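Endoglucanase EG-II (Hypocrea jecorina, PDB 3QR3) hydrolyses internal beta-1,4-glucosidic bonds of cellulose, as an endo-1,4-beta-glucanase whose catalytic domain is a glycoside hydrolase family 5 TIM barrel. Local coordinates at residues F242-R250 / Q276-Y287; D43-F51 / E306-W315. All coordinates share one frame; numbering follows the deposited sequence.

Contact 1 of 2, residues F242-R250 / Q276-Y287; sequences FSPLATWLR and QIQYLNQNSDVY. With SO4 (sulfate ion), chain K.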
loop_
_atom_site.group_PDB
_atom_site.type_symbol
_atom_site.label_atom_id
_atom_site.label_comp_id
_atom_site.label_asym_id
_atom_site.label_seq_id
_atom_site.Cartn_x
_atom_site.Cartn_y
_atom_site.Cartn_z
ATOM N N PHE A 242 -8.554 8.947 -13.221
ATOM C CA PHE A 242 -7.739 9.952 -12.550
ATOM C C PHE A 242 -8.101 11.412 -12.848
ATOM O O PHE A 242 -7.828 12.283 -12.037
ATOM C CB PHE A 242 -6.255 9.673 -12.770
ATOM C CG PHE A 242 -5.788 8.390 -12.124
ATOM C CD1 PHE A 242 -5.815 8.251 -10.741
ATOM C CD2 PHE A 242 -5.341 7.322 -12.895
ATOM C CE1 PHE A 242 -5.399 7.072 -10.129
ATOM C CE2 PHE A 242 -4.916 6.133 -12.296
ATOM C CZ PHE A 242 -4.943 6.013 -10.907
ATOM N N SER A 243 -8.710 11.680 -13.999
ATOM C CA SER A 243 -9.189 13.037 -14.281
ATOM C C SER A 243 -10.387 13.399 -13.384
ATOM O O SER A 243 -10.335 14.394 -12.654
ATOM C CB SER A 243 -9.510 13.237 -15.775
ATOM O OG SER A 243 -9.991 14.563 -16.016
ATOM N N PRO A 244 -11.460 12.585 -13.412
ATOM C CA PRO A 244 -12.599 12.853 -12.521
ATOM C C PRO A 244 -12.175 12.885 -11.056
ATOM O O PRO A 244 -12.709 13.673 -10.276
ATOM C CB PRO A 244 -13.523 11.657 -12.748
ATOM C CG PRO A 244 -13.131 11.090 -14.055
ATOM C CD PRO A 244 -11.693 11.427 -14.289
ATOM N N LEU A 245 -11.235 12.029 -10.669
ATOM C CA LEU A 245 -10.799 12.013 -9.276
ATOM C C LEU A 245 -10.040 13.296 -8.925
ATOM O O LEU A 245 -10.265 13.888 -7.876
ATOM C CB LEU A 245 -9.947 10.773 -8.974
ATOM C CG LEU A 245 -9.455 10.619 -7.534
ATOM C CD1 LEU A 245 -10.614 10.752 -6.530
ATOM C CD2 LEU A 245 -8.751 9.278 -7.367
ATOM N N ALA A 246 -9.136 13.724 -9.804
ATOM C CA ALA A 246 -8.388 14.963 -9.576
ATOM C C ALA A 246 -9.329 16.147 -9.334
ATOM O O ALA A 246 -9.135 16.938 -8.404
ATOM C CB ALA A 246 -7.451 15.259 -10.757
ATOM N N THR A 247 -10.337 16.268 -10.191
ATOM C CA THR A 247 -11.321 17.339 -10.085
ATOM C C THR A 247 -12.007 17.306 -8.731
ATOM O O THR A 247 -12.098 18.328 -8.045
ATOM C CB THR A 247 -12.389 17.207 -11.181
ATOM O OG1 THR A 247 -11.753 17.289 -12.464
ATOM C CG2 THR A 247 -13.448 18.321 -11.055
ATOM N N TRP A 248 -12.486 16.120 -8.355
ATOM C CA TRP A 248 -13.153 15.930 -7.072
ATOM C C TRP A 248 -12.230 16.283 -5.899
ATOM O O TRP A 248 -12.609 17.027 -4.992
ATOM C CB TRP A 248 -13.665 14.491 -6.932
ATOM C CG TRP A 248 -14.425 14.291 -5.661
ATOM C CD1 TRP A 248 -15.749 14.543 -5.453
ATOM C CD2 TRP A 248 -13.901 13.831 -4.409
ATOM N NE1 TRP A 248 -16.085 14.262 -4.152
ATOM C CE2 TRP A 248 -14.968 13.824 -3.489
ATOM C CE3 TRP A 248 -12.635 13.420 -3.979
ATOM C CZ2 TRP A 248 -14.810 13.421 -2.163
ATOM C CZ3 TRP A 248 -12.479 13.022 -2.659
ATOM C CH2 TRP A 248 -13.563 13.023 -1.769
ATOM N N LEU A 249 -11.016 15.752 -5.929
ATOM C CA LEU A 249 -10.042 16.035 -4.888
ATOM C C LEU A 249 -9.773 17.524 -4.763
ATOM O O LEU A 249 -9.661 18.062 -3.659
ATOM C CB LEU A 249 -8.727 15.314 -5.192
ATOM C CG LEU A 249 -8.737 13.789 -5.014
ATOM C CD1 LEU A 249 -7.448 13.186 -5.550
ATOM C CD2 LEU A 249 -8.942 13.419 -3.548
ATOM N N ARG A 250 -9.642 18.188 -5.906
ATOM C CA ARG A 250 -9.199 19.572 -5.914
ATOM C C ARG A 250 -10.305 20.477 -5.389
ATOM O O ARG A 250 -10.052 21.396 -4.606
ATOM C CB ARG A 250 -8.763 19.987 -7.326
ATOM C CG ARG A 250 -8.040 21.319 -7.386
ATOM C CD ARG A 250 -7.454 21.593 -8.779
ATOM N NE ARG A 250 -6.322 20.714 -9.055
ATOM C CZ ARG A 250 -6.290 19.808 -10.028
ATOM N NH1 ARG A 250 -7.329 19.677 -10.845
ATOM N NH2 ARG A 250 -5.210 19.041 -10.192
ATOM N N GLN A 276 0.000 7.433 -17.610
ATOM C CA GLN A 276 -0.675 7.496 -16.327
ATOM C C GLN A 276 0.138 8.316 -15.333
ATOM O O GLN A 276 -0.382 9.227 -14.686
ATOM C CB GLN A 276 -0.914 6.090 -15.760
ATOM C CG GLN A 276 -1.783 6.114 -14.494
ATOM C CD GLN A 276 -1.903 4.751 -13.844
ATOM O OE1 GLN A 276 -0.990 4.294 -13.154
ATOM N NE2 GLN A 276 -3.031 4.098 -14.055
ATOM N N ILE A 277 1.416 7.975 -15.218
ATOM C CA ILE A 277 2.321 8.637 -14.289
ATOM C C ILE A 277 2.461 10.116 -14.628
ATOM O O ILE A 277 2.524 10.965 -13.738
ATOM C CB ILE A 277 3.716 7.984 -14.327
ATOM C CG1 ILE A 277 3.616 6.519 -13.907
ATOM C CG2 ILE A 277 4.686 8.725 -13.413
ATOM C CD1 ILE A 277 2.989 6.323 -12.550
ATOM N N GLN A 278 2.513 10.425 -15.919
ATOM C CA GLN A 278 2.660 11.811 -16.324
ATOM C C GLN A 278 1.458 12.622 -15.836
ATOM O O GLN A 278 1.615 13.741 -15.348
ATOM C CB GLN A 278 2.810 11.945 -17.839
ATOM C CG GLN A 278 2.935 13.404 -18.272
ATOM C CD GLN A 278 2.853 13.588 -19.776
ATOM O OE1 GLN A 278 3.426 14.529 -20.323
ATOM N NE2 GLN A 278 2.135 12.693 -20.451
ATOM N N TYR A 279 0.266 12.045 -15.957
ATOM C CA TYR A 279 -0.938 12.743 -15.527
ATOM C C TYR A 279 -0.948 12.958 -14.016
ATOM O O TYR A 279 -1.386 14.004 -13.533
ATOM C CB TYR A 279 -2.217 12.036 -15.997
ATOM C CG TYR A 279 -3.460 12.863 -15.693
ATOM C CD1 TYR A 279 -3.845 13.909 -16.529
ATOM C CD2 TYR A 279 -4.229 12.613 -14.559
ATOM C CE1 TYR A 279 -4.969 14.682 -16.247
ATOM C CE2 TYR A 279 -5.360 13.378 -14.268
ATOM C CZ TYR A 279 -5.719 14.413 -15.119
ATOM O OH TYR A 279 -6.827 15.169 -14.838
ATOM N N LEU A 280 -0.472 11.974 -13.262
ATOM C CA LEU A 280 -0.383 12.141 -11.819
ATOM C C LEU A 280 0.602 13.254 -11.493
ATOM O O LEU A 280 0.338 14.104 -10.637
ATOM C CB LEU A 280 0.037 10.842 -11.132
ATOM C CG LEU A 280 -0.931 9.664 -11.276
ATOM C CD1 LEU A 280 -0.367 8.438 -10.554
ATOM C CD2 LEU A 280 -2.314 10.032 -10.767
ATOM N N ASN A 281 1.739 13.253 -12.176
ATOM C CA ASN A 281 2.744 14.292 -11.958
ATOM C C ASN A 281 2.243 15.699 -12.318
ATOM O O ASN A 281 2.643 16.675 -11.693
ATOM C CB ASN A 281 4.025 13.975 -12.724
ATOM C CG ASN A 281 4.882 12.925 -12.027
ATOM O OD1 ASN A 281 4.845 12.780 -10.796
ATOM N ND2 ASN A 281 5.670 12.199 -12.811
ATOM N N GLN A 282 1.378 15.797 -13.323
ATOM C CA GLN A 282 0.782 17.089 -13.699
ATOM C C GLN A 282 -0.362 17.499 -12.783
ATOM O O GLN A 282 -0.936 18.585 -12.946
ATOM C CB GLN A 282 0.280 17.046 -15.139
ATOM C CG GLN A 282 1.411 16.946 -16.160
ATOM C CD GLN A 282 0.912 16.722 -17.571
ATOM O OE1 GLN A 282 -0.207 16.262 -17.782
ATOM N NE2 GLN A 282 1.753 17.029 -18.546
ATOM N N ASN A 283 -0.708 16.618 -11.840
ATOM C CA ASN A 283 -1.745 16.906 -10.855
ATOM C C ASN A 283 -1.245 16.621 -9.449
ATOM O O ASN A 283 -1.934 15.979 -8.647
ATOM C CB ASN A 283 -3.008 16.090 -11.149
ATOM C CG ASN A 283 -3.734 16.578 -12.389
ATOM O OD1 ASN A 283 -4.636 17.421 -12.304
ATOM N ND2 ASN A 283 -3.332 16.067 -13.555
ATOM N N SER A 284 -0.039 17.099 -9.157
ATOM C CA SER A 284 0.642 16.758 -7.911
ATOM C C SER A 284 0.137 17.568 -6.738
ATOM O O SER A 284 0.590 17.372 -5.614
ATOM C CB SER A 284 2.160 16.952 -8.047
ATOM O OG SER A 284 2.483 18.315 -8.293
ATOM N N ASP A 285 -0.785 18.491 -6.993
ATOM C CA ASP A 285 -1.438 19.191 -5.891
ATOM C C ASP A 285 -2.431 18.263 -5.174
ATOM O O ASP A 285 -2.601 18.339 -3.963
ATOM C CB ASP A 285 -2.121 20.490 -6.358
ATOM C CG ASP A 285 -3.239 20.249 -7.362
ATOM O OD1 ASP A 285 -3.071 19.417 -8.276
ATOM O OD2 ASP A 285 -4.288 20.917 -7.244
ATOM N N VAL A 286 -3.078 17.384 -5.931
ATOM C CA VAL A 286 -4.033 16.437 -5.341
ATOM C C VAL A 286 -3.492 15.004 -5.209
ATOM O O VAL A 286 -3.945 14.233 -4.356
ATOM C CB VAL A 286 -5.376 16.436 -6.109
ATOM C CG1 VAL A 286 -6.001 17.835 -6.074
ATOM C CG2 VAL A 286 -5.172 15.986 -7.548
ATOM N N TYR A 287 -2.532 14.633 -6.050
ATOM C CA TYR A 287 -1.917 13.310 -5.910
ATOM C C TYR A 287 -0.589 13.398 -5.160
ATOM O O TYR A 287 0.309 14.140 -5.560
ATOM C CB TYR A 287 -1.750 12.623 -7.268
ATOM C CG TYR A 287 -3.071 12.323 -7.930
ATOM C CD1 TYR A 287 -3.984 11.466 -7.328
ATOM C CD2 TYR A 287 -3.419 12.907 -9.140
ATOM C CE1 TYR A 287 -5.200 11.188 -7.913
ATOM C CE2 TYR A 287 -4.645 12.641 -9.735
ATOM C CZ TYR A 287 -5.533 11.781 -9.108
ATOM O OH TYR A 287 -6.750 11.494 -9.678
HETATM S S SO4 K . -18.556 14.475 -1.056
HETATM O O1 SO4 K . -18.164 13.104 -0.781
HETATM O O2 SO4 K . -19.921 14.687 -0.585
HETATM O O3 SO4 K . -17.642 15.377 -0.348
HETATM O O4 SO4 K . -18.498 14.695 -2.501
HETATM O O HOH W 1 -9.364 16.813 -14.015
HETATM O O HOH W 2 -7.120 17.955 -13.163
#

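Contact 2 of 2, residues D43-F51 / E306-W315; sequences DGIGQMQHF and ETPTSSGNSW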
loop_
_atom_site.group_PDB
_atom_site.type_symbol
_atom_site.label_atom_id
_atom_site.label_comp_id
_atom_site.label_asym_id
_atom_site.label_seq_id
_atom_site.Cartn_x
_atom_site.Cartn_y
_atom_site.Cartn_z
ATOM N N ASP A 43 16.085 -10.129 -0.958
ATOM C CA ASP A 43 16.807 -9.046 -0.304
ATOM C C ASP A 43 16.052 -7.720 -0.442
ATOM O O ASP A 43 16.455 -6.833 -1.192
ATOM C CB ASP A 43 18.215 -8.934 -0.898
ATOM C CG ASP A 43 19.093 -7.941 -0.155
ATOM O OD1 ASP A 43 18.668 -7.424 0.890
ATOM O OD2 ASP A 43 20.221 -7.675 -0.619
ATOM N N GLY A 44 14.951 -7.599 0.285
ATOM C CA GLY A 44 14.107 -6.418 0.196
ATOM C C GLY A 44 14.817 -5.135 0.577
ATOM O O GLY A 44 14.590 -4.086 -0.016
ATOM N N ILE A 45 15.685 -5.211 1.573
ATOM C CA ILE A 45 16.371 -4.024 2.047
ATOM C C ILE A 45 17.403 -3.564 1.029
ATOM O O ILE A 45 17.532 -2.374 0.769
ATOM C CB ILE A 45 17.014 -4.253 3.419
ATOM C CG1 ILE A 45 15.909 -4.489 4.458
ATOM C CG2 ILE A 45 17.872 -3.058 3.795
ATOM C CD1 ILE A 45 16.387 -4.538 5.889
ATOM N N GLY A 46 18.127 -4.518 0.447
ATOM C CA GLY A 46 19.036 -4.225 -0.643
ATOM C C GLY A 46 18.305 -3.655 -1.847
ATOM O O GLY A 46 18.820 -2.765 -2.521
ATOM N N GLN A 47 17.107 -4.164 -2.124
ATOM C CA GLN A 47 16.306 -3.614 -3.220
ATOM C C GLN A 47 15.959 -2.158 -2.933
ATOM O O GLN A 47 16.163 -1.278 -3.777
ATOM C CB GLN A 47 15.016 -4.410 -3.434
ATOM C CG GLN A 47 15.188 -5.759 -4.098
ATOM C CD GLN A 47 13.897 -6.555 -4.112
ATOM O OE1 GLN A 47 12.811 -5.988 -4.263
ATOM N NE2 GLN A 47 14.003 -7.870 -3.944
ATOM N N MET A 48 15.430 -1.901 -1.743
ATOM C CA MET A 48 15.051 -0.533 -1.375
ATOM C C MET A 48 16.228 0.440 -1.503
ATOM O O MET A 48 16.065 1.565 -1.971
ATOM C CB MET A 48 14.469 -0.485 0.039
ATOM C CG MET A 48 13.073 -1.106 0.157
ATOM S SD MET A 48 12.290 -0.785 1.752
ATOM C CE MET A 48 13.281 -1.819 2.828
ATOM N N GLN A 49 17.414 0.001 -1.096
ATOM C CA GLN A 49 18.586 0.873 -1.153
ATOM C C GLN A 49 18.892 1.261 -2.604
ATOM O O GLN A 49 19.180 2.419 -2.900
ATOM C CB GLN A 49 19.794 0.202 -0.498
ATOM C CG GLN A 49 21.036 1.074 -0.451
ATOM C CD GLN A 49 22.258 0.322 0.041
ATOM O OE1 GLN A 49 23.113 0.887 0.720
ATOM N NE2 GLN A 49 22.346 -0.961 -0.305
ATOM N N HIS A 50 18.816 0.286 -3.501
ATOM C CA HIS A 50 18.937 0.543 -4.932
ATOM C C HIS A 50 17.866 1.522 -5.431
ATOM O O HIS A 50 18.168 2.478 -6.142
ATOM C CB HIS A 50 18.855 -0.774 -5.710
ATOM C CG HIS A 50 18.346 -0.624 -7.108
ATOM N ND1 HIS A 50 19.088 -0.037 -8.114
ATOM C CD2 HIS A 50 17.172 -0.994 -7.674
ATOM C CE1 HIS A 50 18.392 -0.050 -9.238
ATOM N NE2 HIS A 50 17.224 -0.624 -8.997
ATOM N N PHE A 51 16.614 1.266 -5.073
ATOM C CA PHE A 51 15.511 2.120 -5.499
ATOM C C PHE A 51 15.709 3.564 -5.052
ATOM O O PHE A 51 15.427 4.494 -5.803
ATOM C CB PHE A 51 14.176 1.578 -4.976
ATOM C CG PHE A 51 13.656 0.399 -5.753
ATOM C CD1 PHE A 51 13.620 0.434 -7.137
ATOM C CD2 PHE A 51 13.191 -0.734 -5.100
ATOM C CE1 PHE A 51 13.131 -0.643 -7.860
ATOM C CE2 PHE A 51 12.698 -1.811 -5.814
ATOM C CZ PHE A 51 12.673 -1.769 -7.194
ATOM N N GLU A 306 8.533 -6.063 -10.611
ATOM C CA GLU A 306 9.309 -4.827 -10.615
ATOM C C GLU A 306 10.600 -5.041 -9.835
ATOM O O GLU A 306 11.304 -4.088 -9.522
ATOM C CB GLU A 306 8.502 -3.684 -9.991
ATOM C CG GLU A 306 7.227 -3.365 -10.754
ATOM C CD GLU A 306 6.452 -2.220 -10.138
ATOM O OE1 GLU A 306 6.901 -1.685 -9.103
ATOM O OE2 GLU A 306 5.395 -1.851 -10.692
ATOM N N THR A 307 10.906 -6.303 -9.527
ATOM C CA THR A 307 12.095 -6.633 -8.741
ATOM C C THR A 307 13.349 -6.435 -9.576
ATOM O O THR A 307 13.465 -6.993 -10.665
ATOM C CB THR A 307 12.056 -8.088 -8.258
ATOM O OG1 THR A 307 10.836 -8.322 -7.545
ATOM C CG2 THR A 307 13.225 -8.390 -7.344
ATOM N N PRO A 308 14.299 -5.641 -9.067
ATOM C CA PRO A 308 15.551 -5.458 -9.807
ATOM C C PRO A 308 16.401 -6.721 -9.700
ATOM O O PRO A 308 16.194 -7.528 -8.794
ATOM C CB PRO A 308 16.231 -4.309 -9.064
ATOM C CG PRO A 308 15.715 -4.397 -7.664
ATOM C CD PRO A 308 14.308 -4.954 -7.762
ATOM N N THR A 309 17.346 -6.887 -10.617
ATOM C CA THR A 309 18.253 -8.034 -10.586
ATOM C C THR A 309 19.640 -7.623 -10.092
ATOM O O THR A 309 20.198 -6.630 -10.547
ATOM C CB THR A 309 18.372 -8.676 -11.977
ATOM O OG1 THR A 309 17.077 -9.117 -12.407
ATOM C CG2 THR A 309 19.328 -9.871 -11.946
ATOM N N SER A 310 20.193 -8.384 -9.152
ATOM C CA SER A 310 21.540 -8.115 -8.663
ATOM C C SER A 310 22.564 -8.935 -9.440
ATOM O O SER A 310 22.413 -10.143 -9.598
ATOM C CB SER A 310 21.655 -8.423 -7.168
ATOM O OG SER A 310 22.875 -7.919 -6.641
ATOM N N SER A 311 23.606 -8.268 -9.924
ATOM C CA SER A 311 24.680 -8.938 -10.644
ATOM C C SER A 311 26.012 -8.291 -10.301
ATOM O O SER A 311 26.343 -7.228 -10.824
ATOM C CB SER A 311 24.439 -8.860 -12.150
ATOM N N GLY A 312 26.768 -8.929 -9.412
ATOM C CA GLY A 312 28.057 -8.407 -8.997
ATOM C C GLY A 312 27.975 -7.000 -8.427
ATOM O O GLY A 312 28.568 -6.065 -8.974
ATOM N N ASN A 313 27.239 -6.853 -7.326
ATOM C CA ASN A 313 27.102 -5.561 -6.654
ATOM C C ASN A 313 26.446 -4.499 -7.533
ATOM O O ASN A 313 26.491 -3.306 -7.225
ATOM C CB ASN A 313 28.460 -5.061 -6.149
ATOM N N SER A 314 25.846 -4.936 -8.635
ATOM C CA SER A 314 25.075 -4.041 -9.489
ATOM C C SER A 314 23.638 -4.510 -9.594
ATOM O O SER A 314 23.374 -5.710 -9.654
ATOM C CB SER A 314 25.685 -3.956 -10.889
ATOM O OG SER A 314 26.533 -2.829 -11.006
ATOM N N TRP A 315 22.707 -3.562 -9.618
ATOM C CA TRP A 315 21.307 -3.892 -9.833
ATOM C C TRP A 315 20.860 -3.418 -11.204
ATOM O O TRP A 315 21.290 -2.367 -11.677
ATOM C CB TRP A 315 20.427 -3.236 -8.778
ATOM C CG TRP A 315 20.716 -3.645 -7.377
ATOM C CD1 TRP A 315 21.633 -3.087 -6.540
ATOM C CD2 TRP A 315 20.069 -4.687 -6.632
ATOM N NE1 TRP A 315 21.603 -3.718 -5.322
ATOM C CE2 TRP A 315 20.649 -4.703 -5.351
ATOM C CE3 TRP A 315 19.058 -5.607 -6.925
ATOM C CZ2 TRP A 315 20.253 -5.597 -4.361
ATOM C CZ3 TRP A 315 18.658 -6.498 -5.938
ATOM C CH2 TRP A 315 19.260 -6.488 -4.671
HETATM O O HOH W 3 21.411 -2.266 -2.585
#

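Contact 1 of 2, residues F242-R250 / Q276-Y287
R250 reaches across to the loop that follows helix 267-281 and closes on D285. Its CB packs on V286 CG1 at 3.7 Å, and CG and CD pass D285 OD2. A bend at chi3 (-71°) then turns the guanidinium side-on to the carboxylate, the two planes nearly coplanar. NE donates to D285 OD2 at 2.7 Å and NH2 to D285 OD1 at 2.9 Å, each on a syn lone pair, in a two-pronged salt bridge. NH2 also gives a hydrogen bond to N283 OD1 (2.7 Å), while NH1 donates to a water that N283 OD1 binds too. N283 ND2 lies over the centre of the Y279 ring and donates to Y279 O. The two helices, 238-251 and 267-281, are neighbours on the outside of the TIM barrel; their segments 242-250 and 276-281 run in nearly the same direction, 13° apart, and the loop after the second leads into strand 287-296. Y287, first in that strand, slips its ring between L280 CD2 on one face and V286 CG2 on the other. Its OH donates to F242 O at 2.7 Å, in the carbonyl plane, an oxygen that also accepts from A246 N. The F242 ring turns its edge to the Y287 face, planes at 86°, and takes L280 CD2 over its own face. A phenylalanine in place of Y287 would probably keep this stacking but leave F242 O without its side-chain donor.

Contact 2 of 2, residues D43-F51 / E306-W315
The first helix of the TIM barrel, 44-55, is flanked by the segment 306-315, which runs into the hairpin of strands 309-310 and 315-316, and W315 lies against H50 and Q47. The two aromatic residues interlock through their methylenes: H50 CB sits over the five-membered ring of W315, 3.9 Å from its centroid, and W315 CB in turn sits over the imidazole, 3.7 Å from that centroid. The rings themselves are near parallel (22°) but slid apart, so they barely overlap, and the CH-pi contacts carry the pairing. With CG anti to the backbone N (chi1 153°), the imidazole is carried out between W315 and P308, whose CG lies 3.7 Å from H50 CD2. H50 NE2 is hydrogen-bonded to D317 OD2, which helps set the ring's rotation, whereas ND1, buried near W315 CB, has no polar partner. The six-membered ring of the indole reaches the helix backbone, with W315 CZ2 3.7 Å from G46 O. G46 O accepts from a water, which takes a hydrogen bond from Q49 NE2 and a weak one from W315 NE1. D43 is the N-cap of this helix, which follows the first barrel strand, 5-11; its OD1 accepts from G46 N at 3.0 Å, the donor coming from above the carboxylate plane. Deeper in, P308 is the wedge: its CD touches F51 CZ at 3.6 Å, and its CG and CD meet Q47 CG. The carbonyl of E306 lies at the edge of the F51 ring, close to its plane. Q47 runs out extended, its amide passing T307 CG2 (3.5 Å from NE2), while its OE1 accepts from G296 N at the end of the last barrel strand, 287-296.

Both contacts lie on the outer layer of one TIM barrel, with centres 30 Å apart and nearest atoms about 9 Å apart, not touching. Along the chain contact 1 is nested within contact 2: 43-51 comes first, then 242-250 and 276-287, and last 306-315. Contact 1 joins two late barrel helices, 238-251 and 267-281, at the entry to strand 287-296. Contact 2 joins the first helix, 44-55, to the segment that follows the same strand, bringing early and late parts of the chain together. It spans the junction of 287-296 with 5-11, where the last strand meets the first; contact 1 lies one strand along, where 256-261 meets 287-296.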